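Local coordinates for protein ABC transporter (Thermotoga maritima, PDB 1JI0) that binds ATP and probably hydrolyses it to power the uptake of branched-chain amino acids, as the nucleotide-binding subunit of an ABC transporter, at residues N101-I115 with M147-K159. Residues are numbered along the deposited sequence; the frame is centred on the assembly and turned at random.
Sequences NLMMGAYNRKDKEGI and MLAIGRALMSRPK
Selenomethionine Met155 packs against both ends of 101-115. Met155 CG lies 3.3 Å from Leu102 O. Bends at chi2 and chi3 (-55° and -45°) curl the chain, and Met155 CE ends 3.6 Å from Ile115 CG1 and 3.9 Å from Ala106 CB. The contact lies in the helical subdomain of the ABC ATPase, away from the ATP pocket. Helix 142-154, which starts within the LSGGE signature sequence, meets helix 98-103 at the tight part. Gly105 brings its CA to 3.4 Å from Arg152 O in a CA-H...O contact; a side chain there would strike that oxygen. The aliphatic part of Arg152 runs past Asn101 O, with Arg152 CD 3.6 Å from Met104 CG. The other end is polar and faces solvent at Arg157. Arg109 NH1 sits over the centre of one face of the Arg157 guanidinium, the two planes 67° apart. Arg109 NH2 lies 3.4 Å from Met155 CE. Asp111 OD2 pairs with both arginines through charge alone, and Asp118 bridges both. With an alanine in place of Arg109, Asp111 and Asp118 would probably each lose one arginine partner, and the Met155 methyl one neighbour. The two carboxylates probably balance the guanidinium charges, so close backbone and aliphatic packing joins the helices and shared charge ties the loop to Arg157.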
ATOM      1  N   ASN A 101      -2.369  18.640  -6.012  1.00 35.53           N
ATOM      2  CA  ASN A 101      -2.409  17.187  -5.923  1.00 35.97           C
ATOM      3  C   ASN A 101      -2.593  16.737  -4.472  1.00 36.35           C
ATOM      4  O   ASN A 101      -3.374  15.829  -4.200  1.00 36.12           O
ATOM      5  CB  ASN A 101      -1.140  16.559  -6.507  1.00 35.39           C
ATOM      6  CG  ASN A 101      -1.196  16.412  -8.017  1.00 35.22           C
ATOM      7  OD1 ASN A 101      -0.831  17.324  -8.761  1.00 36.98           O
ATOM      8  ND2 ASN A 101      -1.660  15.257  -8.479  1.00 33.81           N
ATOM      9  N   LEU A 102      -1.880  17.368  -3.540  1.00 37.92           N
ATOM     10  CA  LEU A 102      -2.015  17.004  -2.132  1.00 38.97           C
ATOM     11  C   LEU A 102      -3.418  17.297  -1.624  1.00 39.79           C
ATOM     12  O   LEU A 102      -4.061  16.451  -0.998  1.00 39.56           O
ATOM     13  CB  LEU A 102      -1.027  17.779  -1.246  1.00 39.45           C
ATOM     14  CG  LEU A 102       0.431  17.342  -1.091  1.00 40.16           C
ATOM     15  CD1 LEU A 102       0.510  15.867  -0.720  1.00 40.30           C
ATOM     16  CD2 LEU A 102       1.164  17.589  -2.367  1.00 42.08           C
HETATM   17  N   MSE A 103      -3.885  18.509  -1.899  1.00 40.78           N
HETATM   18  CA  MSE A 103      -5.192  18.949  -1.445  1.00 40.59           C
HETATM   19  C   MSE A 103      -6.376  18.142  -1.956  1.00 39.29           C
HETATM   20  O   MSE A 103      -7.360  17.991  -1.241  1.00 38.53           O
HETATM   21  CB  MSE A 103      -5.392  20.428  -1.784  1.00 42.81           C
HETATM   22  CG  MSE A 103      -4.511  21.373  -0.969  1.00 45.48           C
HETATM   23 SE   MSE A 103      -4.727  21.140   0.948  1.00 49.77          SE
HETATM   24  CE  MSE A 103      -6.634  21.411   1.053  1.00 49.20           C
HETATM   25  N   MSE A 104      -6.294  17.620  -3.174  1.00 39.11           N
HETATM   26  CA  MSE A 104      -7.414  16.850  -3.701  1.00 40.43           C
HETATM   27  C   MSE A 104      -7.611  15.571  -2.887  1.00 40.39           C
HETATM   28  O   MSE A 104      -8.646  14.914  -2.986  1.00 38.96           O
HETATM   29  CB  MSE A 104      -7.212  16.530  -5.190  1.00 41.40           C
HETATM   30  CG  MSE A 104      -6.188  15.458  -5.507  1.00 44.87           C
HETATM   31 SE   MSE A 104      -6.052  15.101  -7.423  1.00 48.10          SE
HETATM   32  CE  MSE A 104      -7.521  13.859  -7.590  1.00 47.75           C
ATOM     33  N   GLY A 105      -6.620  15.238  -2.063  1.00 40.69           N
ATOM     34  CA  GLY A 105      -6.721  14.045  -1.241  1.00 41.01           C
ATOM     35  C   GLY A 105      -7.661  14.239  -0.067  1.00 42.04           C
ATOM     36  O   GLY A 105      -8.259  13.285   0.432  1.00 40.86           O
ATOM     37  N   ALA A 106      -7.803  15.484   0.377  1.00 44.28           N
ATOM     38  CA  ALA A 106      -8.678  15.791   1.506  1.00 46.34           C
ATOM     39  C   ALA A 106     -10.000  16.400   1.045  1.00 48.44           C
ATOM     40  O   ALA A 106     -10.581  17.239   1.735  1.00 49.49           O
ATOM     41  CB  ALA A 106      -7.967  16.742   2.461  1.00 45.45           C
ATOM     42  N   TYR A 107     -10.485  15.962  -0.112  1.00 50.03           N
ATOM     43  CA  TYR A 107     -11.726  16.487  -0.667  1.00 51.46           C
ATOM     44  C   TYR A 107     -12.967  16.193   0.169  1.00 53.37           C
ATOM     45  O   TYR A 107     -13.987  16.865   0.030  1.00 53.61           O
ATOM     46  CB  TYR A 107     -11.958  15.931  -2.074  1.00 51.22           C
ATOM     47  CG  TYR A 107     -12.517  14.522  -2.090  1.00 51.32           C
ATOM     48  CD1 TYR A 107     -11.683  13.412  -1.959  1.00 51.50           C
ATOM     49  CD2 TYR A 107     -13.889  14.303  -2.208  1.00 51.35           C
ATOM     50  CE1 TYR A 107     -12.205  12.115  -1.950  1.00 51.36           C
ATOM     51  CE2 TYR A 107     -14.422  13.013  -2.197  1.00 51.28           C
ATOM     52  CZ  TYR A 107     -13.576  11.925  -2.069  1.00 51.91           C
ATOM     53  OH  TYR A 107     -14.104  10.651  -2.076  1.00 52.11           O
ATOM     54  N   ASN A 108     -12.891  15.192   1.035  1.00 54.88           N
ATOM     55  CA  ASN A 108     -14.050  14.820   1.837  1.00 56.63           C
ATOM     56  C   ASN A 108     -13.795  14.831   3.341  1.00 57.59           C
ATOM     57  O   ASN A 108     -14.252  13.937   4.049  1.00 58.75           O
ATOM     58  CB  ASN A 108     -14.520  13.425   1.412  1.00 57.08           C
ATOM     59  CG  ASN A 108     -15.830  13.022   2.057  1.00 58.52           C
ATOM     60  OD1 ASN A 108     -16.247  11.867   1.974  1.00 59.18           O
ATOM     61  ND2 ASN A 108     -16.492  13.979   2.698  1.00 59.45           N
ATOM     62  N   ARG A 109     -13.089  15.836   3.845  1.00 58.49           N
ATOM     63  CA  ARG A 109     -12.807  15.858   5.274  1.00 59.71           C
ATOM     64  C   ARG A 109     -13.583  16.842   6.141  1.00 60.86           C
ATOM     65  O   ARG A 109     -13.931  16.518   7.280  1.00 61.24           O
ATOM     66  CB  ARG A 109     -11.305  16.028   5.511  1.00 59.56           C
ATOM     67  CG  ARG A 109     -10.545  14.714   5.401  1.00 59.27           C
ATOM     68  CD  ARG A 109      -9.505  14.592   6.496  1.00 59.20           C
ATOM     69  NE  ARG A 109      -8.318  15.388   6.214  1.00 60.00           N
ATOM     70  CZ  ARG A 109      -7.354  15.625   7.095  1.00 60.06           C
ATOM     71  NH1 ARG A 109      -7.440  15.134   8.324  1.00 60.36           N
ATOM     72  NH2 ARG A 109      -6.297  16.342   6.743  1.00 60.84           N
ATOM     73  N   LYS A 110     -13.855  18.035   5.625  1.00 61.97           N
ATOM     74  CA  LYS A 110     -14.597  19.031   6.399  1.00 63.47           C
ATOM     75  C   LYS A 110     -13.777  19.519   7.597  1.00 64.23           C
ATOM     76  O   LYS A 110     -14.161  20.470   8.280  1.00 64.63           O
ATOM     77  CB  LYS A 110     -15.927  18.439   6.886  1.00 63.34           C
ATOM     78  CG  LYS A 110     -17.163  19.202   6.422  1.00 64.21           C
ATOM     79  CD  LYS A 110     -17.228  20.588   7.051  1.00 64.89           C
ATOM     80  CE  LYS A 110     -18.425  21.381   6.542  1.00 64.74           C
ATOM     81  NZ  LYS A 110     -18.533  22.700   7.227  1.00 64.36           N
ATOM     82  N   ASP A 111     -12.651  18.858   7.847  1.00 65.06           N
ATOM     83  CA  ASP A 111     -11.759  19.230   8.944  1.00 65.46           C
ATOM     84  C   ASP A 111     -11.364  20.697   8.805  1.00 65.82           C
ATOM     85  O   ASP A 111     -11.594  21.323   7.769  1.00 66.69           O
ATOM     86  CB  ASP A 111     -10.484  18.373   8.905  1.00 65.63           C
ATOM     87  CG  ASP A 111     -10.686  16.979   9.469  1.00 65.45           C
ATOM     88  OD1 ASP A 111     -11.681  16.321   9.100  1.00 65.43           O
ATOM     89  OD2 ASP A 111      -9.838  16.539  10.274  1.00 65.09           O
ATOM     90  N   LYS A 112     -10.776  21.248   9.859  1.00 65.73           N
ATOM     91  CA  LYS A 112     -10.313  22.627   9.834  1.00 65.50           C
ATOM     92  C   LYS A 112      -8.854  22.636  10.277  1.00 65.27           C
ATOM     93  O   LYS A 112      -7.969  23.062   9.530  1.00 65.21           O
ATOM     94  CB  LYS A 112     -11.170  23.510  10.750  1.00 66.00           C
ATOM     95  CG  LYS A 112     -12.465  24.003  10.098  1.00 66.01           C
ATOM     96  CD  LYS A 112     -13.103  25.136  10.901  1.00 66.12           C
ATOM     97  CE  LYS A 112     -14.136  25.900  10.072  1.00 65.74           C
ATOM     98  NZ  LYS A 112     -14.737  27.059  10.807  1.00 64.57           N
ATOM     99  N   GLU A 113      -8.608  22.138  11.485  1.00 64.60           N
ATOM    100  CA  GLU A 113      -7.255  22.068  12.023  1.00 64.75           C
ATOM    101  C   GLU A 113      -6.546  20.814  11.515  1.00 63.88           C
ATOM    102  O   GLU A 113      -5.395  20.876  11.075  1.00 63.44           O
ATOM    103  CB  GLU A 113      -7.289  22.061  13.554  1.00 65.57           C
ATOM    104  CG  GLU A 113      -7.655  23.401  14.163  1.00 66.67           C
ATOM    105  CD  GLU A 113      -6.660  24.485  13.803  1.00 67.48           C
ATOM    106  OE1 GLU A 113      -5.484  24.375  14.215  1.00 67.69           O
ATOM    107  OE2 GLU A 113      -7.052  25.443  13.102  1.00 67.92           O
ATOM    108  N   GLY A 114      -7.243  19.681  11.577  1.00 62.91           N
ATOM    109  CA  GLY A 114      -6.673  18.428  11.115  1.00 61.88           C
ATOM    110  C   GLY A 114      -5.995  18.578   9.766  1.00 61.11           C
ATOM    111  O   GLY A 114      -4.797  18.327   9.629  1.00 61.63           O
ATOM    112  N   ILE A 115      -6.761  18.998   8.767  1.00 60.11           N
ATOM    113  CA  ILE A 115      -6.229  19.187   7.428  1.00 59.05           C
ATOM    114  C   ILE A 115      -4.992  20.070   7.477  1.00 58.20           C
ATOM    115  O   ILE A 115      -4.057  19.886   6.699  1.00 57.84           O
ATOM    116  CB  ILE A 115      -7.277  19.830   6.490  1.00 58.86           C
ATOM    117  CG1 ILE A 115      -6.764  19.811   5.051  1.00 59.40           C
ATOM    118  CG2 ILE A 115      -7.550  21.264   6.905  1.00 59.69           C
ATOM    119  CD1 ILE A 115      -7.758  20.334   4.050  1.00 58.92           C
HETATM  120  N   MSE A 147       6.377  10.176  -4.236  1.00 39.87           N
HETATM  121  CA  MSE A 147       6.200  10.771  -2.920  1.00 41.31           C
HETATM  122  C   MSE A 147       4.932  11.619  -2.900  1.00 39.15           C
HETATM  123  O   MSE A 147       4.264  11.730  -1.867  1.00 37.68           O
HETATM  124  CB  MSE A 147       7.413  11.635  -2.562  1.00 47.71           C
HETATM  125  CG  MSE A 147       8.738  10.877  -2.573  1.00 56.56           C
HETATM  126 SE   MSE A 147       8.814   9.378  -1.310  1.00 70.66          SE
HETATM  127  CE  MSE A 147      10.055  10.125  -0.010  1.00 65.85           C
ATOM    128  N   LEU A 148       4.606  12.217  -4.043  1.00 36.34           N
ATOM    129  CA  LEU A 148       3.407  13.047  -4.153  1.00 34.25           C
ATOM    130  C   LEU A 148       2.163  12.159  -4.071  1.00 32.35           C
ATOM    131  O   LEU A 148       1.205  12.485  -3.372  1.00 32.77           O
ATOM    132  CB  LEU A 148       3.415  13.831  -5.473  1.00 33.85           C
ATOM    133  CG  LEU A 148       2.227  14.777  -5.738  1.00 32.52           C
ATOM    134  CD1 LEU A 148       1.966  15.615  -4.514  1.00 31.62           C
ATOM    135  CD2 LEU A 148       2.517  15.673  -6.935  1.00 32.27           C
ATOM    136  N   ALA A 149       2.193  11.034  -4.781  1.00 31.02           N
ATOM    137  CA  ALA A 149       1.075  10.089  -4.775  1.00 29.98           C
ATOM    138  C   ALA A 149       0.799   9.626  -3.346  1.00 28.85           C
ATOM    139  O   ALA A 149      -0.355   9.537  -2.914  1.00 27.97           O
ATOM    140  CB  ALA A 149       1.397   8.892  -5.661  1.00 28.87           C
ATOM    141  N   ILE A 150       1.867   9.330  -2.613  1.00 27.61           N
ATOM    142  CA  ILE A 150       1.734   8.896  -1.227  1.00 26.74           C
ATOM    143  C   ILE A 150       1.182  10.035  -0.365  1.00 25.63           C
ATOM    144  O   ILE A 150       0.361   9.809   0.519  1.00 25.01           O
ATOM    145  CB  ILE A 150       3.102   8.440  -0.647  1.00 27.02           C
ATOM    146  CG1 ILE A 150       3.579   7.177  -1.367  1.00 28.86           C
ATOM    147  CG2 ILE A 150       2.983   8.189   0.849  1.00 25.76           C
ATOM    148  CD1 ILE A 150       4.967   6.744  -0.972  1.00 29.79           C
ATOM    149  N   GLY A 151       1.640  11.257  -0.620  1.00 25.27           N
ATOM    150  CA  GLY A 151       1.159  12.390   0.158  1.00 26.27           C
ATOM    151  C   GLY A 151      -0.332  12.612  -0.033  1.00 26.40           C
ATOM    152  O   GLY A 151      -1.070  12.884   0.919  1.00 26.25           O
ATOM    153  N   ARG A 152      -0.781  12.498  -1.277  1.00 27.63           N
ATOM    154  CA  ARG A 152      -2.194  12.681  -1.598  1.00 27.77           C
ATOM    155  C   ARG A 152      -3.058  11.706  -0.807  1.00 27.93           C
ATOM    156  O   ARG A 152      -4.085  12.085  -0.238  1.00 27.88           O
ATOM    157  CB  ARG A 152      -2.420  12.478  -3.099  1.00 28.74           C
ATOM    158  CG  ARG A 152      -3.877  12.630  -3.541  1.00 30.47           C
ATOM    159  CD  ARG A 152      -3.965  12.670  -5.056  1.00 34.05           C
ATOM    160  NE  ARG A 152      -3.497  11.437  -5.678  1.00 36.39           N
ATOM    161  CZ  ARG A 152      -3.248  11.304  -6.979  1.00 38.06           C
ATOM    162  NH1 ARG A 152      -3.418  12.338  -7.796  1.00 38.39           N
ATOM    163  NH2 ARG A 152      -2.847  10.137  -7.468  1.00 36.85           N
ATOM    164  N   ALA A 153      -2.634  10.446  -0.766  1.00 27.29           N
ATOM    165  CA  ALA A 153      -3.370   9.427  -0.039  1.00 27.09           C
ATOM    166  C   ALA A 153      -3.437   9.781   1.445  1.00 27.20           C
ATOM    167  O   ALA A 153      -4.469   9.603   2.094  1.00 27.18           O
ATOM    168  CB  ALA A 153      -2.699   8.062  -0.234  1.00 27.16           C
ATOM    169  N   LEU A 154      -2.339  10.299   1.981  1.00 27.58           N
ATOM    170  CA  LEU A 154      -2.300  10.658   3.395  1.00 27.74           C
ATOM    171  C   LEU A 154      -3.298  11.755   3.749  1.00 28.52           C
ATOM    172  O   LEU A 154      -3.924  11.708   4.803  1.00 28.45           O
ATOM    173  CB  LEU A 154      -0.891  11.103   3.796  1.00 28.22           C
ATOM    174  CG  LEU A 154       0.164  10.006   3.961  1.00 27.93           C
ATOM    175  CD1 LEU A 154       1.488  10.629   4.393  1.00 28.04           C
ATOM    176  CD2 LEU A 154      -0.306   9.009   4.997  1.00 27.52           C
HETATM  177  N   MSE A 155      -3.450  12.741   2.868  1.00 29.37           N
HETATM  178  CA  MSE A 155      -4.379  13.838   3.126  1.00 31.02           C
HETATM  179  C   MSE A 155      -5.827  13.385   3.313  1.00 31.03           C
HETATM  180  O   MSE A 155      -6.666  14.157   3.765  1.00 31.06           O
HETATM  181  CB  MSE A 155      -4.300  14.875   2.001  1.00 32.20           C
HETATM  182  CG  MSE A 155      -3.012  15.689   1.994  1.00 34.83           C
HETATM  183 SE   MSE A 155      -2.662  16.573   3.692  1.00 38.37          SE
HETATM  184  CE  MSE A 155      -4.421  17.272   4.061  1.00 38.13           C
ATOM    185  N   SER A 156      -6.125  12.136   2.965  1.00 31.05           N
ATOM    186  CA  SER A 156      -7.480  11.626   3.126  1.00 31.66           C
ATOM    187  C   SER A 156      -7.599  10.912   4.467  1.00 32.33           C
ATOM    188  O   SER A 156      -8.662  10.407   4.811  1.00 32.32           O
ATOM    189  CB  SER A 156      -7.835  10.655   1.995  1.00 31.79           C
ATOM    190  OG  SER A 156      -7.253   9.381   2.207  1.00 31.11           O
ATOM    191  N   ARG A 157      -6.499  10.873   5.214  1.00 33.33           N
ATOM    192  CA  ARG A 157      -6.474  10.220   6.523  1.00 34.79           C
ATOM    193  C   ARG A 157      -7.059   8.803   6.416  1.00 33.56           C
ATOM    194  O   ARG A 157      -8.066   8.464   7.054  1.00 31.89           O
ATOM    195  CB  ARG A 157      -7.258  11.073   7.526  1.00 38.62           C
ATOM    196  CG  ARG A 157      -7.184  10.596   8.964  1.00 44.26           C
ATOM    197  CD  ARG A 157      -7.579  11.701   9.941  1.00 47.98           C
ATOM    198  NE  ARG A 157      -6.543  12.726  10.061  1.00 51.86           N
ATOM    199  CZ  ARG A 157      -6.638  13.800  10.840  1.00 54.16           C
ATOM    200  NH1 ARG A 157      -7.729  13.997  11.571  1.00 55.53           N
ATOM    201  NH2 ARG A 157      -5.641  14.673  10.901  1.00 55.12           N
ATOM    202  N   PRO A 158      -6.399   7.943   5.626  1.00 32.16           N
ATOM    203  CA  PRO A 158      -6.786   6.549   5.368  1.00 31.86           C
ATOM    204  C   PRO A 158      -6.930   5.689   6.616  1.00 30.80           C
ATOM    205  O   PRO A 158      -6.179   5.843   7.576  1.00 30.92           O
ATOM    206  CB  PRO A 158      -5.658   6.028   4.469  1.00 32.53           C
ATOM    207  CG  PRO A 158      -4.973   7.275   3.957  1.00 32.09           C
ATOM    208  CD  PRO A 158      -5.041   8.200   5.120  1.00 32.99           C
ATOM    209  N   LYS A 159      -7.903   4.785   6.601  1.00 30.62           N
ATOM    210  CA  LYS A 159      -8.084   3.872   7.719  1.00 29.18           C
ATOM    211  C   LYS A 159      -7.188   2.680   7.403  1.00 28.28           C
ATOM    212  O   LYS A 159      -6.808   1.907   8.285  1.00 27.78           O
ATOM    213  CB  LYS A 159      -9.547   3.435   7.835  1.00 30.65           C
ATOM    214  CG  LYS A 159     -10.462   4.527   8.373  1.00 33.37           C
ATOM    215  CD  LYS A 159     -11.873   4.021   8.585  1.00 35.77           C
ATOM    216  CE  LYS A 159     -12.764   5.115   9.161  1.00 38.20           C
ATOM    217  NZ  LYS A 159     -14.124   4.586   9.484  1.00 41.01           N
TER